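Local coordinates for peptidase M28 (Shewanella amazonensis SB2B, PDB 3IIB), which binds two zinc ions and probably acts as a metallopeptidase, hydrolysing dipeptides or removing residues from the carboxyl ends of peptides, at residues Q7-Q12 against L287-E292; V274-A279 against E414-N419; I340-A345 against N354-A359; S350-A355 against W428-S433; A388-D393 against V420-Q425. One frame throughout, in Å; residues are numbered along the deposited sequence.

In the fold
Four of the five contacts involve buried side chains; contact 1, its centre about 30 Å from that of the chain, is partly buried and joins the N-terminal helix 3-19 to a loop. Contacts 2, 5 and 4 use successive parts of helix 413-432, against helix 267-285, strand 387-392 and helix 346-355. Contacts 3 and 4 share Asn354 and Ala355, their centres about 6 Å apart, while contacts 3 and 5 use neighbouring strands of one sheet. All five are chiefly apolar across the interface, but the chemistry shifts: a methyl-to-amide touch in contact 1, aliphatic helix packing in contacts 2 and 4, an indole edge in contact 3, and CH-pi plus a bridging water in contact 5.

Contact 1 (Q7-Q12 against L287-E292); sequences QKVAEQ and LPQKPE
The forked end of Val9 makes the contact, one methyl to each of two loop residues. Its CG1 lies 3.7 Å from Leu287 CD1 and 4.1 Å from Leu287 CD2, so it faces both prongs of the leucine. The other methyl, CG2, comes to 3.8 Å from Gln289 NE2, a van der Waals approach of a methyl to an amide end. The valine fork is set by chi1 of 166°, which turns CG1 anti to the backbone N and leaves CG2 beside it. Gln289 reaches this place through a bend at chi2 (90°) that lays its amide past the valine. Behind the first shell stands Trp428, whose indole touches Val9, Leu287, Gln289 and Pro291 and thus backs both segments. Further out, the loop end is anchored by a hydrogen bond from Glu292 N to Asn432 OD1, and on the helix Ala10 O accepts a hydrogen bond from Gln425 NE2. Helix 3-19 and the loop from helix 267-285 to strand 293-300 thereby lie together against helix 413-432.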
# COMPACT_ATOMS: atom_id res chain seq x y z
N GLN A 7 18.13 -7.44 -39.03
CA GLN A 7 18.49 -8.02 -37.73
C GLN A 7 19.46 -7.07 -37.04
O GLN A 7 19.33 -6.84 -35.86
CB GLN A 7 19.17 -9.41 -37.83
CG GLN A 7 19.56 -9.99 -36.42
CD GLN A 7 20.41 -11.25 -36.46
OE1 GLN A 7 20.18 -12.14 -37.27
NE2 GLN A 7 21.42 -11.32 -35.58
N LYS A 8 20.44 -6.54 -37.78
CA LYS A 8 21.46 -5.68 -37.16
C LYS A 8 20.88 -4.32 -36.74
O LYS A 8 21.23 -3.77 -35.68
CB LYS A 8 22.65 -5.46 -38.08
CG LYS A 8 23.82 -4.81 -37.38
CD LYS A 8 25.10 -4.92 -38.19
CE LYS A 8 26.34 -4.65 -37.32
NZ LYS A 8 26.62 -5.78 -36.37
N VAL A 9 19.98 -3.76 -37.55
CA VAL A 9 19.27 -2.55 -37.14
C VAL A 9 18.48 -2.84 -35.86
O VAL A 9 18.48 -2.05 -34.94
CB VAL A 9 18.33 -2.06 -38.24
CG1 VAL A 9 17.35 -1.00 -37.70
CG2 VAL A 9 19.16 -1.52 -39.40
N ALA A 10 17.82 -4.00 -35.80
CA ALA A 10 17.04 -4.35 -34.62
C ALA A 10 17.96 -4.48 -33.38
O ALA A 10 17.63 -4.06 -32.29
CB ALA A 10 16.29 -5.63 -34.86
N GLU A 11 19.13 -5.07 -33.56
CA GLU A 11 20.10 -5.11 -32.47
C GLU A 11 20.48 -3.70 -31.98
O GLU A 11 20.54 -3.46 -30.78
CB GLU A 11 21.33 -5.91 -32.91
CG GLU A 11 20.96 -7.36 -32.99
CD GLU A 11 21.98 -8.22 -33.66
OE1 GLU A 11 22.94 -7.69 -34.25
OE2 GLU A 11 21.78 -9.45 -33.59
N GLN A 12 20.67 -2.77 -32.92
CA GLN A 12 21.03 -1.40 -32.60
C GLN A 12 19.89 -0.64 -31.95
O GLN A 12 20.14 0.15 -31.02
CB GLN A 12 21.54 -0.66 -33.82
CG GLN A 12 22.90 -1.19 -34.17
CD GLN A 12 23.36 -0.93 -35.59
OE1 GLN A 12 22.68 -0.28 -36.39
NE2 GLN A 12 24.58 -1.43 -35.89
N LEU A 287 16.27 6.54 -36.84
CA LEU A 287 17.17 5.83 -37.76
C LEU A 287 17.39 6.63 -39.02
O LEU A 287 16.50 7.34 -39.48
CB LEU A 287 16.58 4.50 -38.15
CG LEU A 287 16.44 3.44 -37.08
CD1 LEU A 287 15.60 2.30 -37.66
CD2 LEU A 287 17.81 2.94 -36.64
N PRO A 288 18.58 6.50 -39.63
CA PRO A 288 18.77 7.04 -40.97
C PRO A 288 17.95 6.32 -42.07
O PRO A 288 17.68 6.90 -43.12
CB PRO A 288 20.29 6.89 -41.20
CG PRO A 288 20.74 5.86 -40.26
CD PRO A 288 19.75 5.78 -39.12
N GLN A 289 17.59 5.06 -41.83
CA GLN A 289 16.81 4.25 -42.78
C GLN A 289 15.32 4.49 -42.54
O GLN A 289 14.88 4.59 -41.38
CB GLN A 289 16.97 2.74 -42.45
CG GLN A 289 18.28 2.08 -42.70
CD GLN A 289 19.18 2.14 -41.53
OE1 GLN A 289 18.93 2.86 -40.57
NE2 GLN A 289 20.28 1.39 -41.61
N LYS A 290 14.54 4.47 -43.61
CA LYS A 290 13.08 4.45 -43.50
C LYS A 290 12.55 3.01 -43.44
O LYS A 290 13.09 2.12 -44.09
CB LYS A 290 12.49 5.14 -44.73
CG LYS A 290 12.92 6.55 -44.87
CD LYS A 290 12.81 7.06 -46.32
CE LYS A 290 13.35 8.46 -46.47
NZ LYS A 290 13.18 8.95 -47.88
N PRO A 291 11.48 2.76 -42.66
CA PRO A 291 10.87 1.44 -42.80
C PRO A 291 10.15 1.30 -44.15
O PRO A 291 9.67 2.31 -44.72
CB PRO A 291 9.85 1.43 -41.66
CG PRO A 291 9.44 2.85 -41.51
CD PRO A 291 10.68 3.67 -41.83
N GLU A 292 9.98 0.07 -44.63
CA GLU A 292 9.17 -0.13 -45.82
C GLU A 292 7.72 0.21 -45.56
O GLU A 292 7.08 0.95 -46.34
CB GLU A 292 9.33 -1.54 -46.34
CG GLU A 292 10.76 -1.79 -46.83
CD GLU A 292 10.99 -3.22 -47.31
OE1 GLU A 292 10.05 -4.01 -47.27
OE2 GLU A 292 12.13 -3.56 -47.71

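Contact 2 (V274-A279 against E414-N419); sequences VAIVTA and EALAQN
Leu416 is the first residue of 414-419 to touch Ile276: its CD1 comes to 3.8 Å from Ile276 CG1, carried there by a chi1 of -172° that sets CG anti to the backbone N. Gln418 turns to other parts of the fold, giving NE2 to Ile337 O and Leu362 O. Asn419 then presents its CB, with Ile276 CD1 at 3.4 Å, a short carbon-carbon approach that marks tight packing; the same CD1 lies 3.7 Å from Asn419 CG. Asn419 ND2 donates to Ala415 O at 2.8 Å, and Asn419 N reaches that oxygen from the opposite face of the carbonyl plane. With an alanine at Ile276, Leu416 CD1 and Asn419 CB would probably lose their mate, and a gap would open between the helices. This is helix-to-helix packing of 267-285 on 413-432. The metal centre is some way off: the Ile276 side chain is about 11 Å from a bound zinc ion and about 9 Å from the side chain of Asp331. With ND2 bonded to Ala415 O and Gly335 O, the amide is turned to polar partners and the side chain meets the isoleucine mainly through CB and CG; the contact between the segments is dispersive.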
# COMPACT_ATOMS: atom_id res chain seq x y z
N VAL A 274 1.98 3.30 -23.03
CA VAL A 274 2.11 4.50 -23.87
C VAL A 274 3.61 4.83 -24.15
O VAL A 274 4.01 5.13 -25.30
CB VAL A 274 1.41 5.71 -23.22
CG1 VAL A 274 1.71 6.99 -23.98
CG2 VAL A 274 -0.12 5.44 -23.13
N ALA A 275 4.41 4.78 -23.09
CA ALA A 275 5.83 5.11 -23.18
C ALA A 275 6.57 4.09 -23.98
O ALA A 275 7.48 4.45 -24.74
CB ALA A 275 6.45 5.22 -21.79
N ILE A 276 6.20 2.83 -23.82
CA ILE A 276 6.91 1.74 -24.50
C ILE A 276 6.74 1.90 -26.00
O ILE A 276 7.74 1.93 -26.74
CB ILE A 276 6.41 0.37 -24.02
CG1 ILE A 276 6.98 0.09 -22.63
CG2 ILE A 276 6.79 -0.75 -25.01
CD1 ILE A 276 6.17 -0.96 -21.81
N VAL A 277 5.49 2.00 -26.46
CA VAL A 277 5.25 2.07 -27.93
C VAL A 277 5.70 3.40 -28.53
O VAL A 277 6.30 3.42 -29.64
CB VAL A 277 3.82 1.68 -28.35
CG1 VAL A 277 3.47 0.24 -27.86
CG2 VAL A 277 2.75 2.71 -27.88
N THR A 278 5.54 4.50 -27.80
CA THR A 278 5.99 5.84 -28.29
C THR A 278 7.51 5.91 -28.39
O THR A 278 8.05 6.34 -29.41
CB THR A 278 5.45 6.97 -27.44
OG1 THR A 278 4.03 6.89 -27.40
CG2 THR A 278 5.84 8.35 -28.03
N ALA A 279 8.20 5.50 -27.32
CA ALA A 279 9.67 5.48 -27.35
C ALA A 279 10.21 4.54 -28.42
O ALA A 279 11.15 4.91 -29.13
CB ALA A 279 10.27 5.11 -25.96
N GLU A 414 14.61 -0.42 -15.76
CA GLU A 414 15.33 -1.38 -16.60
C GLU A 414 14.35 -2.29 -17.34
O GLU A 414 14.56 -2.58 -18.51
CB GLU A 414 16.32 -2.23 -15.79
CG GLU A 414 17.48 -1.42 -15.21
N ALA A 415 13.29 -2.73 -16.66
CA ALA A 415 12.26 -3.52 -17.31
C ALA A 415 11.49 -2.71 -18.40
O ALA A 415 11.16 -3.23 -19.49
CB ALA A 415 11.28 -4.06 -16.26
N LEU A 416 11.21 -1.43 -18.09
CA LEU A 416 10.54 -0.56 -19.07
C LEU A 416 11.41 -0.46 -20.34
O LEU A 416 10.89 -0.58 -21.46
CB LEU A 416 10.35 0.81 -18.49
CG LEU A 416 9.48 1.74 -19.35
CD1 LEU A 416 8.00 1.43 -19.20
CD2 LEU A 416 9.73 3.20 -18.92
N ALA A 417 12.73 -0.27 -20.15
CA ALA A 417 13.66 -0.18 -21.24
C ALA A 417 13.72 -1.45 -22.09
O ALA A 417 13.85 -1.38 -23.31
CB ALA A 417 15.09 0.20 -20.73
N GLN A 418 13.65 -2.62 -21.45
CA GLN A 418 13.61 -3.88 -22.20
C GLN A 418 12.35 -3.98 -23.08
O GLN A 418 12.41 -4.47 -24.20
CB GLN A 418 13.68 -5.07 -21.26
CG GLN A 418 13.87 -6.43 -21.97
CD GLN A 418 12.57 -7.23 -22.11
OE1 GLN A 418 11.45 -6.70 -21.89
NE2 GLN A 418 12.70 -8.50 -22.44
N ASN A 419 11.22 -3.49 -22.58
CA ASN A 419 10.04 -3.44 -23.43
C ASN A 419 10.19 -2.50 -24.62
O ASN A 419 9.78 -2.84 -25.73
CB ASN A 419 8.80 -2.99 -22.66
CG ASN A 419 8.23 -4.06 -21.74
OD1 ASN A 419 7.31 -4.80 -22.11
ND2 ASN A 419 8.76 -4.14 -20.49

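Contact 3 (I340-A345 against N354-A359); sequences IDWRVA and NAMKVA
Apolar packing joins the strand to the helix end through Met356, deposited as selenomethionine, which touches two strand residues at different points of its length. Its CG meets the rim of the Trp342 indole, 3.6 Å from CZ2 and 3.7 Å from CH2, lying in the ring plane and therefore at the edge. Its methyl CE reaches Ile340 CD1 at 4.0 Å. Bends at chi2 (-58°) and chi3 (-50°) fold the chain back, which lets CG and CE address separate neighbours. Contact with a ring face comes from within the strand: Ile340 CG2 stands 3.6 Å above the Trp342 plane, offset toward the rim. Hydrogen bonding stays local to 354-359, where Lys357 N binds Asn354 O and Ala359 N binds Met356 O, each at 3.0 Å, i to i+3 bonds, the chain passing into a 3-10 segment at 357-359. Asp341, between Ile340 and Trp342 in the strand, takes no part; it forms a salt bridge with Arg391 of strand 387-392. The two segments belong to a beta-alpha-beta unit of strand 337-343, helix 346-355 and strand 365-366. With methyls, methylenes and an indole edge alone meeting across it, the contact rests on shape and on burial of apolar surface.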
# COMPACT_ATOMS: atom_id res chain seq x y z
N ILE A 340 7.13 -14.01 -27.41
CA ILE A 340 6.19 -13.45 -28.39
C ILE A 340 5.34 -14.56 -28.98
O ILE A 340 5.85 -15.50 -29.58
CB ILE A 340 6.89 -12.63 -29.49
CG1 ILE A 340 7.67 -11.48 -28.88
CG2 ILE A 340 5.82 -12.14 -30.57
CD1 ILE A 340 8.56 -10.70 -29.84
N ASP A 341 4.03 -14.46 -28.75
CA ASP A 341 3.07 -15.32 -29.39
C ASP A 341 2.45 -14.58 -30.60
O ASP A 341 2.36 -13.34 -30.62
CB ASP A 341 1.98 -15.73 -28.40
CG ASP A 341 2.48 -16.60 -27.29
OD1 ASP A 341 3.40 -17.43 -27.49
OD2 ASP A 341 1.93 -16.48 -26.16
N TRP A 342 2.00 -15.38 -31.58
CA TRP A 342 1.53 -14.87 -32.87
C TRP A 342 0.12 -15.25 -33.16
O TRP A 342 -0.42 -16.22 -32.63
CB TRP A 342 2.43 -15.39 -34.01
CG TRP A 342 3.86 -15.06 -33.83
CD1 TRP A 342 4.82 -15.84 -33.21
CD2 TRP A 342 4.52 -13.85 -34.20
NE1 TRP A 342 6.03 -15.19 -33.22
CE2 TRP A 342 5.86 -13.96 -33.80
CE3 TRP A 342 4.12 -12.68 -34.84
CZ2 TRP A 342 6.77 -12.96 -34.03
CZ3 TRP A 342 5.04 -11.70 -35.08
CH2 TRP A 342 6.34 -11.83 -34.68
N ARG A 343 -0.47 -14.49 -34.08
CA ARG A 343 -1.70 -14.88 -34.76
C ARG A 343 -1.50 -14.52 -36.21
O ARG A 343 -1.85 -13.42 -36.64
CB ARG A 343 -2.88 -14.15 -34.14
CG ARG A 343 -4.20 -14.67 -34.59
CD ARG A 343 -4.64 -15.98 -33.99
NE ARG A 343 -6.05 -16.18 -34.38
CZ ARG A 343 -6.47 -16.93 -35.40
NH1 ARG A 343 -5.63 -17.64 -36.15
NH2 ARG A 343 -7.78 -16.98 -35.70
N VAL A 344 -0.82 -15.44 -36.92
CA VAL A 344 -0.48 -15.28 -38.33
C VAL A 344 -0.87 -16.57 -39.11
O VAL A 344 -1.23 -17.60 -38.53
CB VAL A 344 1.02 -14.98 -38.51
CG1 VAL A 344 1.43 -13.68 -37.75
CG2 VAL A 344 1.88 -16.21 -38.03
N ALA A 345 -0.73 -16.51 -40.44
CA ALA A 345 -0.88 -17.68 -41.27
C ALA A 345 -0.01 -18.84 -40.76
O ALA A 345 1.12 -18.65 -40.28
CB ALA A 345 -0.53 -17.34 -42.74
N ASN A 354 11.45 -17.03 -36.36
CA ASN A 354 12.86 -16.86 -36.78
C ASN A 354 13.25 -15.37 -36.84
O ASN A 354 14.32 -14.98 -36.34
CB ASN A 354 13.07 -17.60 -38.12
CG ASN A 354 14.54 -17.59 -38.61
OD1 ASN A 354 15.46 -17.94 -37.88
ND2 ASN A 354 14.73 -17.21 -39.86
N ALA A 355 12.39 -14.56 -37.45
CA ALA A 355 12.65 -13.12 -37.55
C ALA A 355 12.86 -12.53 -36.19
O ALA A 355 13.68 -11.61 -36.03
CB ALA A 355 11.50 -12.37 -38.25
N MSE A 356 12.09 -12.98 -35.19
CA MSE A 356 12.20 -12.35 -33.88
C MSE A 356 13.21 -13.02 -32.97
O MSE A 356 13.27 -12.72 -31.80
CB MSE A 356 10.85 -12.24 -33.21
CG MSE A 356 9.91 -11.26 -33.95
SE MSE A 356 10.66 -9.50 -34.08
CE MSE A 356 11.16 -9.12 -32.37
N LYS A 357 14.02 -13.94 -33.51
CA LYS A 357 15.07 -14.53 -32.68
C LYS A 357 16.10 -13.46 -32.34
O LYS A 357 16.89 -13.65 -31.45
CB LYS A 357 15.66 -15.77 -33.33
CG LYS A 357 14.78 -16.99 -33.05
CD LYS A 357 15.26 -18.26 -33.74
CE LYS A 357 14.33 -19.44 -33.46
NZ LYS A 357 13.69 -19.37 -32.11
N VAL A 358 16.03 -12.32 -33.03
CA VAL A 358 16.85 -11.18 -32.67
C VAL A 358 16.64 -10.73 -31.20
O VAL A 358 17.56 -10.14 -30.60
CB VAL A 358 16.66 -10.01 -33.66
CG1 VAL A 358 15.25 -9.39 -33.57
CG2 VAL A 358 17.71 -8.97 -33.41
N ALA A 359 15.46 -11.01 -30.64
CA ALA A 359 15.11 -10.63 -29.26
C ALA A 359 15.49 -11.69 -28.22
O ALA A 359 15.37 -11.43 -27.03
CB ALA A 359 13.59 -10.29 -29.13

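Contact 4 (S350-A355 against W428-S433); sequences SPVINA and WVMANS
Trp428 O is gripped by Asn432 through side chain and backbone: ND2 donates to it at 2.9 Å with an N-H...O angle of 154°, tilted 25° from the carbonyl plane, while Asn432 N adds a weak bond of 3.2 Å. The same ND2 stands 3.0 Å above the plane of the Trp428 indole, over its centre, and Asn432 OD1 accepts from Glu292 N, so the amide is fixed from several directions. On another side of that helix lies the meeting with 350-355. Ala355 CB touches Val429 CG1 at 3.6 Å, and the small methyl allows the backbones to draw close, with the CA atoms of Ala355 and Val429 7.0 Å apart. A chi1 of 173° puts CG1 anti to the valine's backbone N and aims it at the alanine. A looser touch joins Val352 CG1 to the CE methyl of Met430, a selenomethionine, at 4.5 Å. Trp342 of strand 337-343 packs on both Val352 and Met430, joining the two helices to the sheet. Here the helix of a beta-alpha-beta unit lies beside the long C-terminal helix 413-432 on one face of that sheet, helix-on-sheet layering of the alpha/beta kind.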
# COMPACT_ATOMS: atom_id res chain seq x y z
N SER A 350 6.67 -20.17 -38.45
CA SER A 350 8.09 -20.40 -38.24
C SER A 350 8.91 -19.20 -38.77
O SER A 350 9.85 -18.79 -38.13
CB SER A 350 8.52 -21.71 -38.86
OG SER A 350 7.87 -22.78 -38.20
N PRO A 351 8.51 -18.61 -39.93
CA PRO A 351 9.26 -17.40 -40.38
C PRO A 351 9.27 -16.25 -39.42
O PRO A 351 10.33 -15.67 -39.21
CB PRO A 351 8.57 -17.02 -41.71
CG PRO A 351 8.22 -18.33 -42.27
CD PRO A 351 7.79 -19.21 -41.05
N VAL A 352 8.15 -15.94 -38.76
CA VAL A 352 8.13 -14.81 -37.79
C VAL A 352 8.84 -15.14 -36.48
O VAL A 352 9.52 -14.30 -35.92
CB VAL A 352 6.70 -14.22 -37.56
CG1 VAL A 352 6.16 -13.65 -38.89
CG2 VAL A 352 5.74 -15.27 -36.95
N ILE A 353 8.75 -16.39 -36.02
CA ILE A 353 9.55 -16.83 -34.87
C ILE A 353 11.02 -16.58 -35.19
O ILE A 353 11.74 -15.98 -34.38
CB ILE A 353 9.33 -18.32 -34.59
CG1 ILE A 353 7.94 -18.57 -33.97
CG2 ILE A 353 10.48 -18.88 -33.71
CD1 ILE A 353 7.60 -20.07 -34.03
N ASN A 354 11.45 -17.03 -36.36
CA ASN A 354 12.86 -16.86 -36.78
C ASN A 354 13.25 -15.37 -36.84
O ASN A 354 14.32 -14.98 -36.34
CB ASN A 354 13.07 -17.60 -38.12
CG ASN A 354 14.54 -17.59 -38.61
OD1 ASN A 354 15.46 -17.94 -37.88
ND2 ASN A 354 14.73 -17.21 -39.86
N ALA A 355 12.39 -14.56 -37.45
CA ALA A 355 12.65 -13.12 -37.55
C ALA A 355 12.86 -12.53 -36.19
O ALA A 355 13.68 -11.61 -36.03
CB ALA A 355 11.50 -12.37 -38.25
N TRP A 428 10.34 -2.64 -36.12
CA TRP A 428 11.27 -2.58 -37.24
C TRP A 428 11.24 -3.86 -38.08
O TRP A 428 11.10 -3.82 -39.31
CB TRP A 428 12.69 -2.27 -36.78
CG TRP A 428 13.59 -2.16 -37.94
CD1 TRP A 428 14.48 -3.08 -38.40
CD2 TRP A 428 13.62 -1.07 -38.86
NE1 TRP A 428 15.08 -2.63 -39.56
CE2 TRP A 428 14.58 -1.39 -39.85
CE3 TRP A 428 12.94 0.15 -38.94
CZ2 TRP A 428 14.85 -0.54 -40.90
CZ3 TRP A 428 13.21 0.98 -40.02
CH2 TRP A 428 14.16 0.63 -40.97
N VAL A 429 11.40 -5.02 -37.46
CA VAL A 429 11.38 -6.27 -38.19
C VAL A 429 10.06 -6.44 -38.96
O VAL A 429 10.06 -6.75 -40.16
CB VAL A 429 11.69 -7.49 -37.28
CG1 VAL A 429 11.48 -8.77 -38.03
CG2 VAL A 429 13.16 -7.41 -36.76
N MSE A 430 8.92 -6.17 -38.31
CA MSE A 430 7.67 -6.32 -39.00
C MSE A 430 7.44 -5.30 -40.12
O MSE A 430 6.85 -5.65 -41.16
CB MSE A 430 6.48 -6.25 -38.03
CG MSE A 430 6.43 -7.37 -37.02
SE MSE A 430 6.07 -9.11 -37.82
CE MSE A 430 7.66 -9.55 -37.90
N ALA A 431 7.92 -4.06 -39.94
CA ALA A 431 7.78 -3.02 -40.96
C ALA A 431 8.67 -3.25 -42.16
O ALA A 431 8.50 -2.56 -43.18
CB ALA A 431 8.05 -1.60 -40.37
N ASN A 432 9.59 -4.21 -42.06
CA ASN A 432 10.48 -4.55 -43.17
C ASN A 432 10.41 -6.03 -43.61
O ASN A 432 11.10 -6.46 -44.54
CB ASN A 432 11.89 -4.13 -42.80
CG ASN A 432 12.00 -2.63 -42.68
OD1 ASN A 432 12.03 -1.94 -43.69
ND2 ASN A 432 11.98 -2.09 -41.44
N SER A 433 9.49 -6.79 -43.02
CA SER A 433 9.39 -8.22 -43.30
C SER A 433 8.76 -8.49 -44.65
O SER A 433 7.85 -7.78 -45.07
CB SER A 433 8.54 -8.90 -42.25
OG SER A 433 8.50 -10.32 -42.44

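Contact 5 (A388-D393 against V420-Q425); sequences ASLRQD and VAVYAQ
Leu390 reaches across to helix 420-425, where its CB and both methyls meet Tyr423. CB starts beside the phenol, 4.0 Å from Tyr423 OH. From CG the two methyls part: CD1 goes to the oxygen end of the ring, 3.7 Å from Tyr423 OH, and CD2 moves in over the ring. There CD2 makes a CH-pi contact, 4.1 Å from the ring centroid and only 14° off the normal, while also touching Val422 CG1 at 3.9 Å. A chi2 of 91°, off the staggered positions, turns the fork so that CD2 lies over the ring and CD1 beside its oxygen end. Strand 387-392 lies between strand 337-343 and, through a backbone bond of Ala388 with Ala327, strand 324-329; helix 413-432 packs on the face bearing Leu390 and Ile340, consistent with the central mixed sheet flanked by helices of M28 peptidases. On the other side of the ring plane, out by the rim at Tyr423 CD1, Ile276 CG2 of helix 267-285 approaches. A water in the ring plane completes the link, donating to Leu390 O at 2.7 Å and hydrogen-bonded to Tyr423 OH at 2.8 Å. A phenylalanine here would keep the ring but would probably leave that water without its phenolic mate and free to shift. The Tyr423 side chain lies about 8 Å from that of the zinc ligand Asp331.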
# COMPACT_ATOMS: atom_id res chain seq x y z
N ALA A 388 0.24 -9.93 -32.79
CA ALA A 388 1.16 -10.58 -31.88
C ALA A 388 0.83 -10.18 -30.44
O ALA A 388 0.27 -9.10 -30.20
CB ALA A 388 2.63 -10.21 -32.22
N SER A 389 1.13 -11.08 -29.51
CA SER A 389 1.07 -10.80 -28.08
C SER A 389 2.49 -10.92 -27.56
O SER A 389 3.09 -12.02 -27.53
CB SER A 389 0.17 -11.79 -27.36
OG SER A 389 -1.20 -11.56 -27.62
N LEU A 390 3.03 -9.78 -27.16
CA LEU A 390 4.38 -9.70 -26.65
C LEU A 390 4.20 -9.81 -25.13
O LEU A 390 3.79 -8.87 -24.43
CB LEU A 390 5.02 -8.38 -27.09
CG LEU A 390 5.33 -8.32 -28.60
CD1 LEU A 390 4.13 -7.72 -29.35
CD2 LEU A 390 6.56 -7.49 -28.90
N ARG A 391 4.50 -11.00 -24.63
CA ARG A 391 4.06 -11.40 -23.29
C ARG A 391 4.96 -10.76 -22.24
O ARG A 391 6.14 -11.05 -22.20
CB ARG A 391 4.15 -12.90 -23.16
CG ARG A 391 3.28 -13.69 -24.15
CD ARG A 391 1.79 -13.46 -23.92
NE ARG A 391 0.97 -14.31 -24.79
CZ ARG A 391 -0.36 -14.24 -24.89
NH1 ARG A 391 -1.05 -13.33 -24.19
NH2 ARG A 391 -1.00 -15.07 -25.71
N GLN A 392 4.37 -9.94 -21.36
CA GLN A 392 5.09 -9.31 -20.26
C GLN A 392 4.95 -10.12 -18.99
O GLN A 392 3.91 -10.72 -18.77
CB GLN A 392 4.51 -7.94 -19.97
CG GLN A 392 4.72 -6.92 -21.08
CD GLN A 392 4.18 -5.59 -20.72
OE1 GLN A 392 2.97 -5.29 -20.94
NE2 GLN A 392 5.03 -4.77 -20.14
N ASP A 393 6.00 -10.08 -18.17
CA ASP A 393 5.95 -10.64 -16.81
C ASP A 393 5.09 -9.73 -15.93
O ASP A 393 5.49 -8.60 -15.58
CB ASP A 393 7.35 -10.80 -16.22
CG ASP A 393 7.35 -11.49 -14.85
OD1 ASP A 393 6.39 -11.36 -14.06
OD2 ASP A 393 8.33 -12.19 -14.56
N VAL A 420 10.81 -1.34 -24.39
CA VAL A 420 11.06 -0.39 -25.46
C VAL A 420 11.95 -1.06 -26.54
O VAL A 420 11.67 -0.98 -27.75
CB VAL A 420 11.73 0.89 -24.95
CG1 VAL A 420 12.10 1.76 -26.12
CG2 VAL A 420 10.80 1.62 -24.02
N ALA A 421 12.96 -1.79 -26.06
CA ALA A 421 13.92 -2.49 -26.95
C ALA A 421 13.19 -3.52 -27.78
O ALA A 421 13.37 -3.56 -28.99
CB ALA A 421 15.05 -3.18 -26.15
N VAL A 422 12.35 -4.34 -27.14
CA VAL A 422 11.66 -5.43 -27.85
C VAL A 422 10.60 -4.88 -28.83
O VAL A 422 10.46 -5.39 -29.95
CB VAL A 422 11.01 -6.40 -26.88
CG1 VAL A 422 10.31 -7.50 -27.69
CG2 VAL A 422 12.09 -7.03 -25.99
N TYR A 423 9.85 -3.84 -28.44
CA TYR A 423 8.88 -3.25 -29.36
C TYR A 423 9.56 -2.59 -30.54
O TYR A 423 9.05 -2.63 -31.66
CB TYR A 423 7.91 -2.27 -28.69
CG TYR A 423 6.63 -2.96 -28.27
CD1 TYR A 423 6.55 -3.66 -27.07
CD2 TYR A 423 5.51 -2.96 -29.09
CE1 TYR A 423 5.38 -4.29 -26.69
CE2 TYR A 423 4.34 -3.60 -28.72
CZ TYR A 423 4.28 -4.29 -27.54
OH TYR A 423 3.09 -4.93 -27.19
N ALA A 424 10.72 -1.98 -30.30
CA ALA A 424 11.46 -1.35 -31.38
C ALA A 424 11.91 -2.42 -32.39
O ALA A 424 11.77 -2.23 -33.61
CB ALA A 424 12.62 -0.54 -30.85
N GLN A 425 12.42 -3.54 -31.89
CA GLN A 425 12.79 -4.65 -32.74
C GLN A 425 11.55 -5.17 -33.49
O GLN A 425 11.59 -5.41 -34.70
CB GLN A 425 13.40 -5.81 -31.94
CG GLN A 425 14.74 -5.46 -31.30
CD GLN A 425 15.48 -6.64 -30.73
OE1 GLN A 425 14.87 -7.62 -30.32
NE2 GLN A 425 16.82 -6.57 -30.72
O HOH W 1 3.37 -6.19 -24.76